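Local coordinates for malonyl CoA reductase (malonate semialdehyde-forming) (Sulfolobus tokodaii, PDB 2EP5), which probably catalyses the reversible, NADP-dependent interconversion of malonyl-CoA and 3-oxopropanoate (malonate semialdehyde), as a member of the aspartate-semialdehyde dehydrogenase family, at residues 114-118 with 135-141; 24-30 with 338-342. All coordinates share one frame. Numbering follows the deposited sequence.

Contact 1 of 2, residues 114-118 with 135-141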
loop_
_atom_site.group_PDB
_atom_site.type_symbol
_atom_site.label_atom_id
_atom_site.label_comp_id
_atom_site.label_asym_id
_atom_site.label_seq_id
_atom_site.Cartn_x
_atom_site.Cartn_y
_atom_site.Cartn_z
ATOM N N ASP A 114 -34.642 -14.508 10.326
ATOM C CA ASP A 114 -35.758 -15.397 10.629
ATOM C C ASP A 114 -36.471 -14.778 11.823
ATOM O O ASP A 114 -35.851 -14.521 12.848
ATOM C CB ASP A 114 -35.260 -16.799 10.987
ATOM C CG ASP A 114 -36.398 -17.794 11.183
ATOM O OD1 ASP A 114 -37.238 -17.586 12.085
ATOM O OD2 ASP A 114 -36.455 -18.785 10.431
ATOM N N PRO A 115 -37.782 -14.517 11.694
ATOM C CA PRO A 115 -38.652 -13.919 12.717
ATOM C C PRO A 115 -38.641 -14.614 14.075
ATOM O O PRO A 115 -38.996 -14.005 15.083
ATOM C CB PRO A 115 -40.036 -13.977 12.075
ATOM C CG PRO A 115 -39.738 -13.890 10.614
ATOM C CD PRO A 115 -38.547 -14.798 10.466
ATOM N N ASP A 116 -38.243 -15.884 14.107
ATOM C CA ASP A 116 -38.199 -16.626 15.366
ATOM C C ASP A 116 -36.784 -16.739 15.917
ATOM O O ASP A 116 -36.564 -17.329 16.979
ATOM C CB ASP A 116 -38.773 -18.031 15.182
ATOM C CG ASP A 116 -40.181 -18.014 14.634
ATOM O OD1 ASP A 116 -41.003 -17.213 15.129
ATOM O OD2 ASP A 116 -40.462 -18.807 13.711
ATOM N N VAL A 117 -35.822 -16.173 15.196
ATOM C CA VAL A 117 -34.435 -16.238 15.621
ATOM C C VAL A 117 -33.931 -14.860 16.025
ATOM O O VAL A 117 -33.999 -13.906 15.250
ATOM C CB VAL A 117 -33.554 -16.804 14.493
ATOM C CG1 VAL A 117 -32.123 -16.945 14.963
ATOM C CG2 VAL A 117 -34.110 -18.149 14.039
ATOM N N PRO A 118 -33.418 -14.735 17.256
ATOM C CA PRO A 118 -32.909 -13.442 17.727
ATOM C C PRO A 118 -31.605 -13.073 17.011
ATOM O O PRO A 118 -30.739 -13.930 16.816
ATOM C CB PRO A 118 -32.673 -13.676 19.221
ATOM C CG PRO A 118 -33.435 -14.962 19.535
ATOM C CD PRO A 118 -33.273 -15.769 18.292
ATOM N N GLN A 135 -39.231 -20.313 20.454
ATOM C CA GLN A 135 -38.564 -20.833 19.268
ATOM C C GLN A 135 -38.775 -22.329 19.034
ATOM O O GLN A 135 -39.193 -22.737 17.953
ATOM C CB GLN A 135 -37.065 -20.515 19.335
ATOM C CG GLN A 135 -36.266 -21.041 18.158
ATOM C CD GLN A 135 -34.825 -20.564 18.172
ATOM O OE1 GLN A 135 -34.547 -19.390 17.934
ATOM N NE2 GLN A 135 -33.900 -21.473 18.456
ATOM N N LYS A 136 -38.485 -23.147 20.039
ATOM C CA LYS A 136 -38.646 -24.589 19.895
ATOM C C LYS A 136 -40.031 -24.961 19.377
ATOM O O LYS A 136 -40.161 -25.739 18.432
ATOM C CB LYS A 136 -38.381 -25.295 21.230
ATOM C CG LYS A 136 -36.913 -25.326 21.637
ATOM C CD LYS A 136 -36.718 -26.156 22.897
ATOM C CE LYS A 136 -35.278 -26.129 23.357
ATOM N NZ LYS A 136 -35.072 -26.927 24.596
ATOM N N GLU A 137 -41.060 -24.392 19.992
ATOM C CA GLU A 137 -42.437 -24.663 19.596
ATOM C C GLU A 137 -42.756 -24.103 18.209
ATOM O O GLU A 137 -43.471 -24.735 17.434
ATOM C CB GLU A 137 -43.394 -24.065 20.627
ATOM C CG GLU A 137 -44.862 -24.259 20.320
ATOM C CD GLU A 137 -45.752 -23.442 21.243
ATOM O OE1 GLU A 137 -45.579 -23.538 22.477
ATOM O OE2 GLU A 137 -46.627 -22.702 20.736
ATOM N N ARG A 138 -42.223 -22.920 17.899
ATOM C CA ARG A 138 -42.471 -22.294 16.604
ATOM C C ARG A 138 -41.791 -22.981 15.425
ATOM O O ARG A 138 -42.409 -23.155 14.377
ATOM C CB ARG A 138 -42.050 -20.825 16.628
ATOM C CG ARG A 138 -42.994 -19.927 17.392
ATOM C CD ARG A 138 -42.396 -18.550 17.599
ATOM N NE ARG A 138 -43.302 -17.685 18.343
ATOM C CZ ARG A 138 -43.043 -16.423 18.676
ATOM N NH1 ARG A 138 -41.887 -15.856 18.332
ATOM N NH2 ARG A 138 -43.940 -15.730 19.358
ATOM N N LYS A 139 -40.525 -23.364 15.581
ATOM C CA LYS A 139 -39.796 -24.021 14.493
ATOM C C LYS A 139 -39.887 -25.536 14.607
ATOM O O LYS A 139 -39.593 -26.257 13.655
ATOM C CB LYS A 139 -38.314 -23.622 14.505
ATOM C CG LYS A 139 -38.047 -22.129 14.508
ATOM C CD LYS A 139 -38.517 -21.448 13.231
ATOM C CE LYS A 139 -37.645 -21.813 12.048
ATOM N NZ LYS A 139 -38.016 -21.030 10.838
ATOM N N GLY A 140 -40.294 -26.011 15.778
ATOM C CA GLY A 140 -40.381 -27.441 15.989
ATOM C C GLY A 140 -38.983 -28.008 16.154
ATOM O O GLY A 140 -38.696 -29.116 15.702
ATOM N N TRP A 141 -38.106 -27.238 16.795
ATOM C CA TRP A 141 -36.726 -27.663 17.027
ATOM C C TRP A 141 -36.546 -28.143 18.453
ATOM O O TRP A 141 -37.229 -27.674 19.361
ATOM C CB TRP A 141 -35.728 -26.505 16.841
ATOM C CG TRP A 141 -35.663 -25.870 15.500
ATOM C CD1 TRP A 141 -35.978 -26.438 14.301
ATOM C CD2 TRP A 141 -35.152 -24.567 15.206
ATOM N NE1 TRP A 141 -35.691 -25.568 13.274
ATOM C CE2 TRP A 141 -35.180 -24.414 13.801
ATOM C CE3 TRP A 141 -34.671 -23.515 15.992
ATOM C CZ2 TRP A 141 -34.742 -23.248 13.162
ATOM C CZ3 TRP A 141 -34.231 -22.347 15.353
ATOM C CH2 TRP A 141 -34.272 -22.228 13.952
HETATM O O HOH W 1 -39.690 -18.333 10.595
HETATM O O HOH W 2 -39.251 -17.590 18.651
#

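Contact 2 of 2, residues 24-30 with 338-342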
loop_
_atom_site.group_PDB
_atom_site.type_symbol
_atom_site.label_atom_id
_atom_site.label_comp_id
_atom_site.label_asym_id
_atom_site.label_seq_id
_atom_site.Cartn_x
_atom_site.Cartn_y
_atom_site.Cartn_z
ATOM N N LEU A 24 -10.979 -16.928 23.525
ATOM C CA LEU A 24 -11.480 -18.001 24.383
ATOM C C LEU A 24 -10.359 -18.733 25.126
ATOM O O LEU A 24 -10.573 -19.290 26.199
ATOM C CB LEU A 24 -12.264 -19.018 23.549
ATOM C CG LEU A 24 -13.635 -18.606 23.005
ATOM C CD1 LEU A 24 -14.136 -19.664 22.037
ATOM C CD2 LEU A 24 -14.616 -18.416 24.153
ATOM N N ALA A 25 -9.164 -18.735 24.551
ATOM C CA ALA A 25 -8.040 -19.417 25.169
ATOM C C ALA A 25 -7.781 -18.897 26.579
ATOM O O ALA A 25 -7.205 -19.595 27.418
ATOM C CB ALA A 25 -6.798 -19.244 24.311
ATOM N N LYS A 26 -8.231 -17.677 26.841
ATOM C CA LYS A 26 -8.026 -17.053 28.139
ATOM C C LYS A 26 -9.331 -16.597 28.805
ATOM O O LYS A 26 -9.321 -15.692 29.641
ATOM C CB LYS A 26 -7.089 -15.854 27.970
ATOM C CG LYS A 26 -7.723 -14.680 27.213
ATOM C CD LYS A 26 -6.691 -13.638 26.779
ATOM C CE LYS A 26 -6.082 -13.968 25.411
ATOM N NZ LYS A 26 -5.394 -15.293 25.348
ATOM N N HIS A 27 -10.451 -17.222 28.448
ATOM C CA HIS A 27 -11.733 -16.836 29.027
ATOM C C HIS A 27 -11.959 -17.405 30.428
ATOM O O HIS A 27 -11.615 -18.550 30.703
ATOM C CB HIS A 27 -12.886 -17.273 28.124
ATOM C CG HIS A 27 -14.192 -16.632 28.477
ATOM N ND1 HIS A 27 -14.702 -15.554 27.786
ATOM C CD2 HIS A 27 -15.057 -16.869 29.494
ATOM C CE1 HIS A 27 -15.821 -15.155 28.361
ATOM N NE2 HIS A 27 -16.058 -15.934 29.401
ATOM N N PRO A 28 -12.546 -16.600 31.332
ATOM C CA PRO A 28 -12.840 -16.987 32.719
ATOM C C PRO A 28 -13.635 -18.292 32.882
ATOM O O PRO A 28 -13.189 -19.200 33.578
ATOM C CB PRO A 28 -13.611 -15.780 33.256
ATOM C CG PRO A 28 -12.989 -14.651 32.532
ATOM C CD PRO A 28 -12.855 -15.172 31.118
ATOM N N TYR A 29 -14.809 -18.382 32.254
ATOM C CA TYR A 29 -15.635 -19.586 32.372
ATOM C C TYR A 29 -15.967 -20.344 31.084
ATOM O O TYR A 29 -16.419 -21.485 31.142
ATOM C CB TYR A 29 -16.939 -19.275 33.112
ATOM C CG TYR A 29 -17.668 -18.044 32.636
ATOM C CD1 TYR A 29 -17.324 -16.781 33.114
ATOM C CD2 TYR A 29 -18.720 -18.140 31.726
ATOM C CE1 TYR A 29 -18.014 -15.647 32.701
ATOM C CE2 TYR A 29 -19.415 -17.012 31.307
ATOM C CZ TYR A 29 -19.059 -15.773 31.799
ATOM O OH TYR A 29 -19.759 -14.655 31.409
ATOM N N LEU A 30 -15.760 -19.720 29.930
ATOM C CA LEU A 30 -16.027 -20.383 28.656
ATOM C C LEU A 30 -14.812 -21.245 28.312
ATOM O O LEU A 30 -13.745 -20.721 28.015
ATOM C CB LEU A 30 -16.266 -19.337 27.560
ATOM C CG LEU A 30 -17.694 -19.020 27.096
ATOM C CD1 LEU A 30 -18.685 -19.146 28.233
ATOM C CD2 LEU A 30 -17.718 -17.622 26.496
ATOM N N ILE A 338 -19.165 -14.103 21.451
ATOM C CA ILE A 338 -18.740 -14.502 22.784
ATOM C C ILE A 338 -19.504 -13.684 23.823
ATOM O O ILE A 338 -19.913 -14.208 24.864
ATOM C CB ILE A 338 -17.202 -14.301 22.933
ATOM C CG1 ILE A 338 -16.470 -15.318 22.049
ATOM C CG2 ILE A 338 -16.777 -14.438 24.389
ATOM C CD1 ILE A 338 -14.972 -15.072 21.921
ATOM N N LEU A 339 -19.710 -12.403 23.531
ATOM C CA LEU A 339 -20.429 -11.524 24.449
ATOM C C LEU A 339 -21.890 -11.963 24.519
ATOM O O LEU A 339 -22.544 -11.844 25.560
ATOM C CB LEU A 339 -20.362 -10.064 23.972
ATOM C CG LEU A 339 -20.259 -8.960 25.033
ATOM C CD1 LEU A 339 -21.018 -7.738 24.551
ATOM C CD2 LEU A 339 -20.817 -9.408 26.364
ATOM N N THR A 340 -22.406 -12.467 23.401
ATOM C CA THR A 340 -23.786 -12.922 23.357
ATOM C C THR A 340 -23.945 -14.116 24.279
ATOM O O THR A 340 -24.935 -14.215 25.002
ATOM C CB THR A 340 -24.213 -13.299 21.920
ATOM O OG1 THR A 340 -24.139 -12.135 21.084
ATOM C CG2 THR A 340 -25.648 -13.828 21.906
ATOM N N VAL A 341 -22.964 -15.019 24.265
ATOM C CA VAL A 341 -23.019 -16.191 25.139
ATOM C C VAL A 341 -22.960 -15.745 26.605
ATOM O O VAL A 341 -23.710 -16.252 27.444
ATOM C CB VAL A 341 -21.849 -17.187 24.879
ATOM C CG1 VAL A 341 -21.981 -18.382 25.813
ATOM C CG2 VAL A 341 -21.861 -17.661 23.434
ATOM N N GLU A 342 -22.085 -14.792 26.912
ATOM C CA GLU A 342 -21.977 -14.313 28.291
ATOM C C GLU A 342 -23.333 -13.786 28.775
ATOM O O GLU A 342 -23.774 -14.097 29.884
ATOM C CB GLU A 342 -20.914 -13.212 28.402
ATOM C CG GLU A 342 -19.602 -13.560 27.712
ATOM C CD GLU A 342 -18.491 -12.553 27.976
ATOM O OE1 GLU A 342 -18.788 -11.367 28.227
ATOM O OE2 GLU A 342 -17.310 -12.947 27.917
#

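Contact 1 of 2, residues 114-118 with 135-141
A tight turn can gather a pair of acidic groups and offer them to the basic side chains of a passing helix. Here the turn is type I, from Asp114 to Val117, closed by Val117 N donating to Asp114 O (2.9 Å). On the helical segment, Gln135 comes first, its CA 5.7 Å from the CA of Asp116, the closest pair of CA atoms across the two segments; its extended side chain reaches to Val117 and Pro118. One turn further on, Arg138 lies along Asp116. Its NH1 is 3.6 Å from Asp116 OD1, a long salt bridge, and a water links the same NH1, weakly, to Asp116 O; the guanidinium also donates through NH2 to the carbonyl of Asn222. Lys139 makes the shortest ionic contact, NZ donating to Asp114 OD2 at 2.8 Å, while a second water joins Lys139 NZ to Asp114 OD1 and Asp116 OD2. Trp141 then brings CH2 to 4.1 Å from Val117 CG2, an apolar contact beside the salt bridges, and its ring also packs on Leu95 and Val98 of helix 87-99. Asp114 OD1 meanwhile accepts from Asp116 N (2.8 Å), so the acid that holds Lys139 also shapes its own loop: an Asx turn combined with a type I beta turn, bound to a helix by salt bridges.

Contact 2 of 2, residues 24-30 with 338-342
When a loop joins a helix to the next strand of a sheet, its apolar side chains can seat a helix from a remote part of the sequence, and residues 24-30 illustrate this. Leu24, of helix 15-24, starts a type I beta turn that runs to His27, with His27 N donating to Leu24 O at 3.1 Å. Although the CA-to-CB bond of Leu24 points sideways, the side chain ends near the helix, with CG 3.9 Å from Ile338 CD1. The turn carries the backbone around so that His27 points its CA-to-CB bond toward the helix, and its imidazole comes up beside Ile338 CG2. Tyr29 follows, with OH 3.5 Å from Glu342 CB, so the phenol end covers the aliphatic base of that acid; the carboxylate itself has a partner in Thr279, to which OE2 is hydrogen-bonded. Leu30 completes the surface by pointing toward the helix: its CD2 lies 3.9 Å from Ile338 CG2 and its CD1 4.2 Å from Val341 CG1. Ile338 is thus shared by Leu24, His27 and Leu30, and no hydrogen bond crosses between the segments. Around this apolar seam, Tyr29 pairs through its backbone with Ile5 as strand 30-36 begins alongside strand 5-10 of the parallel Rossmann-type sheet, while across helix 334-347 Leu339 and Thr340 pack on helix 122-125, placing this C-terminal helix against elements of the nucleotide-binding domain.

In the fold
Contact 1 joins neighbouring parts of the parallel-sheet, Rossmann-type region, whereas contact 2 brings the C-terminal helix back to it. Contact 1 is local, with 17 residues separating its closest ends, and its centre lies about 21 Å from the centre of the chain; contact 2 brings together ends 308 residues apart and lies deeper, about 15 Å from that centre. The centres of contact 1 and contact 2 are about 25 Å apart and the nearest atoms of the two contacts about 7 Å, so they do not touch. Helix 122-125, which follows the loop of contact 1, packs on the helix of contact 2. Both lie away from the predicted catalytic residues Cys151 and His244; contact 1 is mainly ionic, contact 2 mainly apolar.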